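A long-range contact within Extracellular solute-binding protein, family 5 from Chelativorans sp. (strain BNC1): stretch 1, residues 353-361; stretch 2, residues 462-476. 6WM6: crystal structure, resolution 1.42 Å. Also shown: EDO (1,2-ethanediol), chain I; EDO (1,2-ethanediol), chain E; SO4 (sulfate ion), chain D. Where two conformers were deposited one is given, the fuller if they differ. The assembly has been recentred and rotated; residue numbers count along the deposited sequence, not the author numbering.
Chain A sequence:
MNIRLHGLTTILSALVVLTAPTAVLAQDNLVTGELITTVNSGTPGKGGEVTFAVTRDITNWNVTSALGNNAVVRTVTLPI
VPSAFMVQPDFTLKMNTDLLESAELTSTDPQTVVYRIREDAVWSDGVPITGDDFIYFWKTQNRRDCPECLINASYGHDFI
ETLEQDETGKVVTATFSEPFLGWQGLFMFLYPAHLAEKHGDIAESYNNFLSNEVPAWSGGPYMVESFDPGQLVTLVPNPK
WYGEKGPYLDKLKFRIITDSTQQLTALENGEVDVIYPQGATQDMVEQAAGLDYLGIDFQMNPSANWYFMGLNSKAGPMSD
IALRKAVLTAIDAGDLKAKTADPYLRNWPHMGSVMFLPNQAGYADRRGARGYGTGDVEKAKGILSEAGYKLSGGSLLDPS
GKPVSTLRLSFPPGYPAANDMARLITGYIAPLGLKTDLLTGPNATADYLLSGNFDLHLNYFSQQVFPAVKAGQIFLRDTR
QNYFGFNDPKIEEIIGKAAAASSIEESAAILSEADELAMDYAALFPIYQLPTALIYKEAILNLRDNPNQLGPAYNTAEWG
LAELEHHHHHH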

# COMPACT_ATOMS: atom_id res chain seq x y z
N SER A 353 8.44 -13.21 6.95
CA SER A 353 9.27 -12.76 5.83
C SER A 353 9.18 -11.24 5.77
O SER A 353 8.20 -10.65 6.20
CB SER A 353 8.67 -13.33 4.54
OG SER A 353 9.21 -12.75 3.37
N VAL A 354 10.22 -10.61 5.22
CA VAL A 354 10.19 -9.16 4.96
C VAL A 354 10.03 -8.87 3.48
O VAL A 354 10.09 -7.69 3.08
CB VAL A 354 11.38 -8.41 5.57
CG1 VAL A 354 11.32 -8.46 7.08
CG2 VAL A 354 12.71 -8.94 5.06
N MET A 355 9.78 -9.88 2.66
CA MET A 355 9.61 -9.67 1.23
C MET A 355 8.35 -10.27 0.64
O MET A 355 7.97 -9.87 -0.48
CB MET A 355 10.82 -10.16 0.46
CG MET A 355 12.03 -9.29 0.81
SD MET A 355 13.46 -9.68 -0.15
CE MET A 355 14.66 -8.69 0.72
N PHE A 356 7.69 -11.18 1.34
CA PHE A 356 6.51 -11.87 0.85
C PHE A 356 5.45 -11.91 1.94
O PHE A 356 5.75 -12.23 3.10
CB PHE A 356 6.84 -13.33 0.50
CG PHE A 356 7.99 -13.50 -0.45
CD1 PHE A 356 7.82 -13.29 -1.82
CD2 PHE A 356 9.23 -13.89 0.00
CE1 PHE A 356 8.88 -13.49 -2.70
CE2 PHE A 356 10.29 -14.07 -0.88
CZ PHE A 356 10.10 -13.88 -2.22
N LEU A 357 4.20 -11.64 1.57
CA LEU A 357 3.08 -11.92 2.45
C LEU A 357 2.89 -13.43 2.55
O LEU A 357 3.33 -14.18 1.67
CB LEU A 357 1.81 -11.28 1.90
CG LEU A 357 1.80 -9.76 1.78
CD1 LEU A 357 0.54 -9.33 0.98
CD2 LEU A 357 1.82 -9.07 3.12
N PRO A 358 2.18 -13.89 3.58
CA PRO A 358 2.02 -15.35 3.76
C PRO A 358 1.37 -16.06 2.59
O PRO A 358 1.59 -17.28 2.44
CB PRO A 358 1.15 -15.45 5.03
CG PRO A 358 1.59 -14.24 5.83
CD PRO A 358 1.75 -13.14 4.78
N ASN A 359 0.60 -15.36 1.76
CA ASN A 359 -0.05 -15.99 0.62
C ASN A 359 0.71 -15.85 -0.70
O ASN A 359 0.25 -16.36 -1.72
CB ASN A 359 -1.47 -15.46 0.43
CG ASN A 359 -1.50 -14.00 0.10
OD1 ASN A 359 -0.88 -13.18 0.78
ND2 ASN A 359 -2.25 -13.64 -0.95
N GLN A 360 1.86 -15.19 -0.71
CA GLN A 360 2.61 -14.99 -1.94
C GLN A 360 3.63 -16.09 -2.15
O GLN A 360 4.24 -16.61 -1.22
CB GLN A 360 3.30 -13.64 -1.93
CG GLN A 360 2.34 -12.47 -2.13
CD GLN A 360 3.05 -11.15 -2.11
OE1 GLN A 360 3.72 -10.79 -1.12
NE2 GLN A 360 2.91 -10.37 -3.18
N ALA A 361 3.85 -16.42 -3.43
CA ALA A 361 4.90 -17.38 -3.78
C ALA A 361 6.24 -16.92 -3.20
O ALA A 361 6.56 -15.75 -3.21
CB ALA A 361 5.02 -17.48 -5.30
N SER A 462 3.49 -1.34 2.95
CA SER A 462 2.40 -1.73 2.05
C SER A 462 2.99 -2.61 0.95
O SER A 462 3.77 -2.14 0.10
CB SER A 462 1.76 -0.48 1.41
OG SER A 462 1.24 0.39 2.38
N GLN A 463 2.62 -3.88 0.93
CA GLN A 463 3.14 -4.80 -0.08
C GLN A 463 2.49 -4.56 -1.44
O GLN A 463 1.32 -4.17 -1.53
CB GLN A 463 2.92 -6.25 0.36
CG GLN A 463 3.33 -7.31 -0.66
CD GLN A 463 4.82 -7.35 -0.93
OE1 GLN A 463 5.46 -6.31 -1.17
NE2 GLN A 463 5.40 -8.54 -0.88
N GLN A 464 3.27 -4.82 -2.49
CA GLN A 464 2.85 -4.72 -3.88
C GLN A 464 2.66 -6.10 -4.49
O GLN A 464 3.09 -7.14 -3.98
CB GLN A 464 3.91 -3.93 -4.67
CG GLN A 464 4.05 -2.51 -4.20
CD GLN A 464 5.23 -1.81 -4.84
OE1 GLN A 464 5.76 -2.26 -5.87
NE2 GLN A 464 5.65 -0.69 -4.24
N VAL A 465 2.04 -6.11 -5.68
CA VAL A 465 1.81 -7.35 -6.40
C VAL A 465 3.12 -8.00 -6.81
O VAL A 465 3.20 -9.24 -6.87
CB VAL A 465 0.92 -7.09 -7.63
CG1 VAL A 465 0.88 -8.30 -8.55
CG2 VAL A 465 -0.49 -6.72 -7.17
N PHE A 466 4.17 -7.20 -7.08
CA PHE A 466 5.48 -7.73 -7.45
C PHE A 466 6.44 -7.53 -6.29
O PHE A 466 6.99 -6.43 -6.12
CB PHE A 466 6.01 -7.04 -8.71
CG PHE A 466 5.11 -7.20 -9.89
CD1 PHE A 466 5.05 -8.40 -10.56
CD2 PHE A 466 4.33 -6.15 -10.32
CE1 PHE A 466 4.20 -8.55 -11.66
CE2 PHE A 466 3.49 -6.30 -11.42
CZ PHE A 466 3.43 -7.50 -12.07
N PRO A 467 6.70 -8.55 -5.48
CA PRO A 467 7.64 -8.39 -4.36
C PRO A 467 8.98 -7.81 -4.74
O PRO A 467 9.55 -7.03 -3.97
CB PRO A 467 7.76 -9.82 -3.81
CG PRO A 467 6.40 -10.39 -4.04
CD PRO A 467 5.98 -9.84 -5.41
N ALA A 468 9.51 -8.15 -5.93
CA ALA A 468 10.83 -7.66 -6.29
C ALA A 468 10.83 -6.17 -6.55
O ALA A 468 11.85 -5.51 -6.34
CB ALA A 468 11.34 -8.39 -7.53
N VAL A 469 9.70 -5.62 -7.03
CA VAL A 469 9.59 -4.18 -7.24
C VAL A 469 9.55 -3.46 -5.91
O VAL A 469 10.28 -2.48 -5.68
CB VAL A 469 8.38 -3.85 -8.13
CG1 VAL A 469 8.22 -2.31 -8.24
CG2 VAL A 469 8.56 -4.48 -9.51
N LYS A 470 8.75 -3.96 -4.97
CA LYS A 470 8.70 -3.34 -3.66
C LYS A 470 10.05 -3.41 -2.98
O LYS A 470 10.51 -2.44 -2.36
CB LYS A 470 7.64 -4.01 -2.78
CG LYS A 470 7.57 -3.51 -1.34
CD LYS A 470 7.14 -2.07 -1.31
CE LYS A 470 6.92 -1.57 0.12
NZ LYS A 470 6.34 -0.23 0.09
N ALA A 471 10.72 -4.55 -3.09
CA ALA A 471 12.00 -4.72 -2.41
C ALA A 471 13.02 -3.71 -2.88
O ALA A 471 13.84 -3.24 -2.08
CB ALA A 471 12.50 -6.15 -2.64
N GLY A 472 12.98 -3.34 -4.16
CA GLY A 472 13.89 -2.34 -4.69
C GLY A 472 13.69 -0.96 -4.10
O GLY A 472 14.57 -0.09 -4.26
N GLN A 473 12.58 -0.71 -3.43
CA GLN A 473 12.30 0.56 -2.76
C GLN A 473 12.71 0.59 -1.31
O GLN A 473 12.78 1.68 -0.73
CB GLN A 473 10.79 0.83 -2.77
CG GLN A 473 10.20 1.00 -4.10
CD GLN A 473 10.77 2.19 -4.82
OE1 GLN A 473 10.67 3.32 -4.34
NE2 GLN A 473 11.40 1.95 -5.96
N ILE A 474 13.01 -0.55 -0.72
CA ILE A 474 13.21 -0.69 0.71
C ILE A 474 14.64 -1.07 1.06
O ILE A 474 15.17 -0.64 2.08
CB ILE A 474 12.24 -1.75 1.31
CG1 ILE A 474 10.80 -1.28 1.28
CG2 ILE A 474 12.67 -2.10 2.75
CD1 ILE A 474 9.85 -2.40 1.72
N PHE A 475 15.27 -1.96 0.28
CA PHE A 475 16.47 -2.66 0.73
C PHE A 475 17.74 -2.17 0.07
O PHE A 475 18.82 -2.67 0.39
CB PHE A 475 16.34 -4.18 0.54
CG PHE A 475 15.22 -4.79 1.34
CD1 PHE A 475 15.41 -5.16 2.67
CD2 PHE A 475 13.97 -5.00 0.78
CE1 PHE A 475 14.39 -5.71 3.41
CE2 PHE A 475 12.94 -5.55 1.52
CZ PHE A 475 13.15 -5.88 2.84
N LEU A 476 17.65 -1.21 -0.84
CA LEU A 476 18.83 -0.73 -1.57
C LEU A 476 19.43 0.44 -0.82
O LEU A 476 18.73 1.22 -0.16
CB LEU A 476 18.44 -0.31 -2.98
CG LEU A 476 18.42 -1.38 -4.08
CD1 LEU A 476 17.76 -2.67 -3.65
CD2 LEU A 476 17.72 -0.83 -5.32
C1 EDO I . 0.46 -2.40 -6.93
O1 EDO I . 1.30 -3.56 -6.85
C2 EDO I . -0.33 -2.25 -5.64
O2 EDO I . 0.53 -1.97 -4.53
C1 EDO E . -2.69 -10.03 -0.37
O1 EDO E . -3.82 -10.91 -0.43
C2 EDO E . -3.10 -8.78 0.40
O2 EDO E . -4.46 -8.51 0.02
S SO4 D . 12.32 3.77 -8.72
O1 SO4 D . 12.00 5.20 -8.87
O2 SO4 D . 11.09 2.98 -8.79
O3 SO4 D . 12.91 3.52 -7.40
O4 SO4 D . 13.23 3.35 -9.78
O HOH W 1 9.17 -7.40 -1.22
O HOH W 2 1.86 -11.31 -5.70

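The polar centre of this contact is the side-chain amide of Gln 463, a residue whose CA-to-CB bond points toward stretch 1 and whose NE2 spends both hydrogens there. One bond runs from Gln 463 NE2 to Gln 360 OE1 at 2.8 Å with an N-H...O angle of 155°; the other runs from Gln 463 NE2 to Met 355 O at 2.9 Å, more bent at 139°. The amide is held in orientation from its own stretch as well, since Gln 464 N donates to Gln 463 OE1 at 3.0 Å and 146°.

Gln 360 answers with an equally well-used amide. Its OE1 also accepts from Leu 357 N at 2.9 Å and a nearly straight 170°, so one oxygen ties the long-range contact to the type I turn from Leu 357 to Gln 360. The turn is closed in the usual way by Gln 360 N donating to Leu 357 O at 3.0 Å. On the other side of the amide, Gln 360 NE2 makes a weak hydrogen bond to Gln 464 O, at 3.3 Å and 145°.

Two waters extend this network. Water 1 donates to both Met 355 O and Pro 467 O, its oxygen 2.8 Å from each, and so links a loop carbonyl to one in the first turn of the helix; Met 355 O thereby accepts from both this water and Gln 463. Water 2 accepts from Gln 360 NE2 at 2.9 Å and donates to Val 465 O at 2.7 Å, bridging a pair whose direct NE2 to O separation, 3.9 Å, is too long for a hydrogen bond.

Packing surrounds these bonds. The backbones come near at Met 355 and Pro 467, whose CA atoms lie 6.1 Å apart, and Met 355 O sits 3.3 Å from Pro 467 CB. The ring of Pro 467 also meets Phe 356 obliquely, with Phe 356 CD1 3.9 Å from Pro 467 CG. Leu 357 CG packs against the aliphatic part of Gln 463, 3.8 Å from its CG.

Farther along, Met 355 extends (chi2 and chi3 both t) to Phe 475. Its CE lies 3.6 Å from the centroid of the Phe 475 ring and only 10° off the normal, a CH-pi contact over the face, whereas Met 355 SD is oblique, at 4.9 Å and 26°. Val 354 meets the same ring at CZ: Val 354 O lies near the ring plane, 3.6 Å from Phe 475 CZ, and Val 354 CG2 is 3.8 Å from that CZ.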